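Local coordinates for protein chitinase (Chromobacterium violaceum, PDB 4TXG) that probably hydrolyses the glycosidic bonds of chitin, as a secreted bacterial glycoside hydrolase of family 18, at residues Met395-His400 / Pro462-Gly467. Numbering follows the deposited sequence.
Sequences MSYDLH and PYYTRG. With CS (cesium ion), chain M; CS (cesium ion), chain D.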
ATOM      1  N   MET A 395       0.332  -0.319  -2.646  1.00  7.99           N
ATOM      2  CA  MET A 395       0.096   0.499  -3.833  1.00  5.37           C
ATOM      3  C   MET A 395       0.824  -0.116  -5.025  1.00  8.21           C
ATOM      4  O   MET A 395       1.808   0.428  -5.550  1.00  8.18           O
ATOM      5  CB  MET A 395       0.518   1.950  -3.580  1.00  8.05           C
ATOM      6  CG  MET A 395      -0.419   2.632  -2.578  1.00  9.46           C
ATOM      7  SD  MET A 395      -0.008   4.359  -2.218  1.00 16.32           S
ATOM      8  CE  MET A 395       1.617   4.127  -1.508  1.00  7.09           C
ATOM      9  N   SER A 396       0.326  -1.285  -5.416  1.00  7.69           N
ATOM     10  CA  SER A 396       0.845  -2.044  -6.546  1.00  7.31           C
ATOM     11  C   SER A 396       0.257  -1.513  -7.852  1.00  9.77           C
ATOM     12  O   SER A 396      -0.377  -2.231  -8.623  1.00 14.03           O
ATOM     13  CB  SER A 396       0.545  -3.537  -6.366  1.00  6.32           C
ATOM     14  OG  SER A 396      -0.738  -3.745  -5.792  1.00  8.38           O
ATOM     15  N   TYR A 397       0.468  -0.223  -8.063  1.00  8.81           N
ATOM     16  CA  TYR A 397       0.116   0.448  -9.298  1.00 11.03           C
ATOM     17  C   TYR A 397       1.055   1.639  -9.396  1.00 11.92           C
ATOM     18  O   TYR A 397       1.861   1.862  -8.488  1.00 10.20           O
ATOM     19  CB  TYR A 397      -1.361   0.867  -9.325  1.00  8.40           C
ATOM     20  CG  TYR A 397      -1.903   1.500  -8.040  1.00 11.61           C
ATOM     21  CD1 TYR A 397      -1.418   2.719  -7.572  1.00 13.48           C
ATOM     22  CD2 TYR A 397      -2.916   0.884  -7.317  1.00 11.71           C
ATOM     23  CE1 TYR A 397      -1.922   3.296  -6.405  1.00 13.42           C
ATOM     24  CE2 TYR A 397      -3.428   1.458  -6.159  1.00 15.80           C
ATOM     25  CZ  TYR A 397      -2.926   2.665  -5.712  1.00 13.44           C
ATOM     26  OH  TYR A 397      -3.430   3.234  -4.561  1.00 14.61           O
ATOM     27  N   ASP A 398       0.951   2.400 -10.481  1.00  9.14           N
ATOM     28  CA  ASP A 398       1.948   3.420 -10.810  1.00  8.59           C
ATOM     29  C   ASP A 398       3.368   2.865 -10.759  1.00  8.61           C
ATOM     30  O   ASP A 398       4.305   3.568 -10.368  1.00 11.00           O
ATOM     31  CB  ASP A 398       1.818   4.630  -9.886  1.00 12.56           C
ATOM     32  CG  ASP A 398       0.631   5.499 -10.243  1.00 16.37           C
ATOM     33  OD1 ASP A 398       0.026   5.270 -11.309  1.00 15.87           O
ATOM     34  OD2 ASP A 398       0.314   6.423  -9.468  1.00 24.27           O
ATOM     35  N   LEU A 399       3.528   1.612 -11.181  1.00  8.63           N
ATOM     36  CA  LEU A 399       4.848   0.993 -11.291  1.00  7.86           C
ATOM     37  C   LEU A 399       5.590   1.539 -12.513  1.00  8.79           C
ATOM     38  O   LEU A 399       6.823   1.553 -12.547  1.00 11.25           O
ATOM     39  CB  LEU A 399       4.729  -0.538 -11.389  1.00  9.65           C
ATOM     40  CG  LEU A 399       4.137  -1.232 -10.156  1.00 14.86           C
ATOM     41  CD1 LEU A 399       3.926  -2.722 -10.407  1.00 12.94           C
ATOM     42  CD2 LEU A 399       5.036  -1.005  -8.952  1.00 17.69           C
ATOM     43  N   HIS A 400       4.822   1.977 -13.506  1.00  7.70           N
ATOM     44  CA  HIS A 400       5.336   2.661 -14.692  1.00  8.04           C
ATOM     45  C   HIS A 400       4.377   3.795 -15.051  1.00  8.78           C
ATOM     46  O   HIS A 400       3.178   3.699 -14.805  1.00 10.97           O
ATOM     47  CB  HIS A 400       5.486   1.695 -15.878  1.00  8.21           C
ATOM     48  CG  HIS A 400       6.632   0.748 -15.737  1.00  9.34           C
ATOM     49  ND1 HIS A 400       7.945   1.164 -15.746  1.00 12.51           N
ATOM     50  CD2 HIS A 400       6.667  -0.600 -15.569  1.00 11.14           C
ATOM     51  CE1 HIS A 400       8.742   0.122 -15.587  1.00 11.54           C
ATOM     52  NE2 HIS A 400       7.988  -0.962 -15.481  1.00 10.98           N
ATOM     53  N   PRO A 462      -5.448  -0.366 -10.106  1.00  7.49           N
ATOM     54  CA  PRO A 462      -5.892   0.954 -10.560  1.00  8.90           C
ATOM     55  C   PRO A 462      -7.191   0.909 -11.354  1.00  9.04           C
ATOM     56  O   PRO A 462      -7.380  -0.010 -12.147  1.00  8.44           O
ATOM     57  CB  PRO A 462      -4.745   1.403 -11.465  1.00  8.44           C
ATOM     58  CG  PRO A 462      -4.307   0.113 -12.113  1.00  7.18           C
ATOM     59  CD  PRO A 462      -4.461  -0.952 -11.039  1.00  7.86           C
ATOM     60  N   TYR A 463      -8.067   1.888 -11.142  1.00  7.80           N
ATOM     61  CA  TYR A 463      -9.239   2.049 -12.000  1.00  7.79           C
ATOM     62  C   TYR A 463      -9.016   3.238 -12.936  1.00  7.60           C
ATOM     63  O   TYR A 463      -9.955   3.929 -13.337  1.00  9.37           O
ATOM     64  CB  TYR A 463     -10.514   2.255 -11.172  1.00  7.03           C
ATOM     65  CG  TYR A 463     -11.092   1.019 -10.496  1.00  9.64           C
ATOM     66  CD1 TYR A 463     -10.463  -0.227 -10.577  1.00  8.71           C
ATOM     67  CD2 TYR A 463     -12.291   1.105  -9.791  1.00  9.21           C
ATOM     68  CE1 TYR A 463     -11.019  -1.349  -9.947  1.00  9.91           C
ATOM     69  CE2 TYR A 463     -12.859  -0.005  -9.175  1.00  9.54           C
ATOM     70  CZ  TYR A 463     -12.223  -1.219  -9.249  1.00 10.42           C
ATOM     71  OH  TYR A 463     -12.799  -2.307  -8.621  1.00 10.32           O
ATOM     72  N   TYR A 464      -7.759   3.465 -13.294  1.00  8.81           N
ATOM     73  CA  TYR A 464      -7.388   4.604 -14.124  1.00  8.06           C
ATOM     74  C   TYR A 464      -6.218   4.177 -15.004  1.00  9.34           C
ATOM     75  O   TYR A 464      -5.608   3.140 -14.772  1.00  9.38           O
ATOM     76  CB  TYR A 464      -6.993   5.814 -13.271  1.00  8.63           C
ATOM     77  CG  TYR A 464      -5.767   5.523 -12.433  1.00  9.70           C
ATOM     78  CD1 TYR A 464      -5.894   4.946 -11.175  1.00  8.81           C
ATOM     79  CD2 TYR A 464      -4.481   5.767 -12.918  1.00  8.93           C
ATOM     80  CE1 TYR A 464      -4.788   4.648 -10.415  1.00  7.23           C
ATOM     81  CE2 TYR A 464      -3.361   5.467 -12.155  1.00  9.98           C
ATOM     82  CZ  TYR A 464      -3.525   4.901 -10.908  1.00 13.02           C
ATOM     83  OH  TYR A 464      -2.424   4.592 -10.135  1.00 14.44           O
ATOM     84  N   THR A 465      -5.906   4.995 -15.997  1.00  7.42           N
ATOM     85  CA  THR A 465      -4.797   4.728 -16.903  1.00  7.26           C
ATOM     86  C   THR A 465      -3.605   5.641 -16.648  1.00  6.92           C
ATOM     87  O   THR A 465      -3.732   6.695 -16.015  1.00  8.47           O
ATOM     88  CB  THR A 465      -5.216   4.940 -18.375  1.00  9.12           C
ATOM     89  OG1 THR A 465      -5.455   6.337 -18.586  1.00  9.80           O
ATOM     90  CG2 THR A 465      -6.482   4.163 -18.692  1.00 10.71           C
ATOM     91  N   ARG A 466      -2.448   5.217 -17.149  1.00  6.90           N
ATOM     92  CA  ARG A 466      -1.318   6.113 -17.398  1.00  8.36           C
ATOM     93  C   ARG A 466      -0.934   5.881 -18.848  1.00  8.99           C
ATOM     94  O   ARG A 466      -1.213   4.819 -19.404  1.00  9.03           O
ATOM     95  CB  ARG A 466      -0.124   5.829 -16.484  1.00  8.49           C
ATOM     96  CG  ARG A 466      -0.382   5.945 -14.991  1.00 10.05           C
ATOM     97  CD  ARG A 466      -0.725   7.353 -14.544  1.00 15.30           C
ATOM     98  NE  ARG A 466      -0.497   7.483 -13.108  1.00 17.66           N
ATOM     99  CZ  ARG A 466      -0.887   8.523 -12.384  1.00 26.15           C
ATOM    100  NH1 ARG A 466      -1.534   9.529 -12.963  1.00 26.11           N
ATOM    101  NH2 ARG A 466      -0.629   8.553 -11.083  1.00 22.42           N
ATOM    102  N   GLY A 467      -0.295   6.853 -19.479  1.00  8.43           N
ATOM    103  CA  GLY A 467      -0.001   6.679 -20.888  1.00  8.04           C
ATOM    104  C   GLY A 467       1.027   7.640 -21.449  1.00  9.05           C
ATOM    105  O   GLY A 467       1.257   8.715 -20.888  1.00  9.54           O
TER
HETATM  106 CS    CS M 812      -2.777   6.424  -7.706  1.00135.28          CS
HETATM  107 CS    CS D 803       0.443   6.878  -4.686  1.00 55.60          CS
HETATM  108  O   HOH W   1      -2.880   6.033  -4.427  1.00 27.16           O
HETATM  109  O   HOH W   2      -0.625   9.418  -6.683  1.00 33.82           O
HETATM  110  O   HOH W   3       3.261   7.961  -5.417  1.00 29.07           O
HETATM  111  O   HOH W   4      -2.172   7.533  -2.775  1.00 18.72           O
HETATM  112  O   HOH W   5       0.865   6.063  -7.225  1.00 42.96           O
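Arg466 takes hold of Asp398 side-on, giving one nitrogen to each carboxylate oxygen in a bidentate salt bridge. Arg466 NH2 reaches Asp398 OD2 at 2.8 Å, on the syn side but well out of the carboxylate plane. This is the straighter bond, 162° at the hydrogen. Arg466 NE meets Asp398 OD1 at 2.9 Å from above the same plane, and the two flat groups lie 25° apart. A bend at chi2 (-65°) turns the arginine chain so that this edge of the guanidinium faces the acid. Asn410 donates a further hydrogen bond to OD1, and Ser519 pairs with NH1 of Arg466.

Metal binding joins the same residues. One cesium ion lies 3.1 Å from Tyr464 OH and, more loosely, 3.6 Å from Asp398 OD2. Water 1, bonded to Tyr397 OH, touches this ion and also a second one, which Met395 SD and Glu314 help to bind. Glu314 closes the DxxDxDxE signature of family 18 and corresponds to its catalytic acid.

A polar-on-aromatic contact sets Tyr464 OH obliquely against Tyr397 CD1 (3.3 Å), the two side chains crossing at about a right angle. The apolar contact is Pro462 CD against Tyr397 CB, 4.0 Å apart.

The segments begin at the C-terminal ends of the neighbouring parallel strands 391-395 and 457-462 of the TIM barrel, where the family's catalytic cleft lies. Gripped by two bonds, with Asn410 on OD1, the carboxylate of Asp398 is fixed in rotation; its oxygen, Tyr464 OH, water and Met395 SD are among the ligands of the two cesium ions.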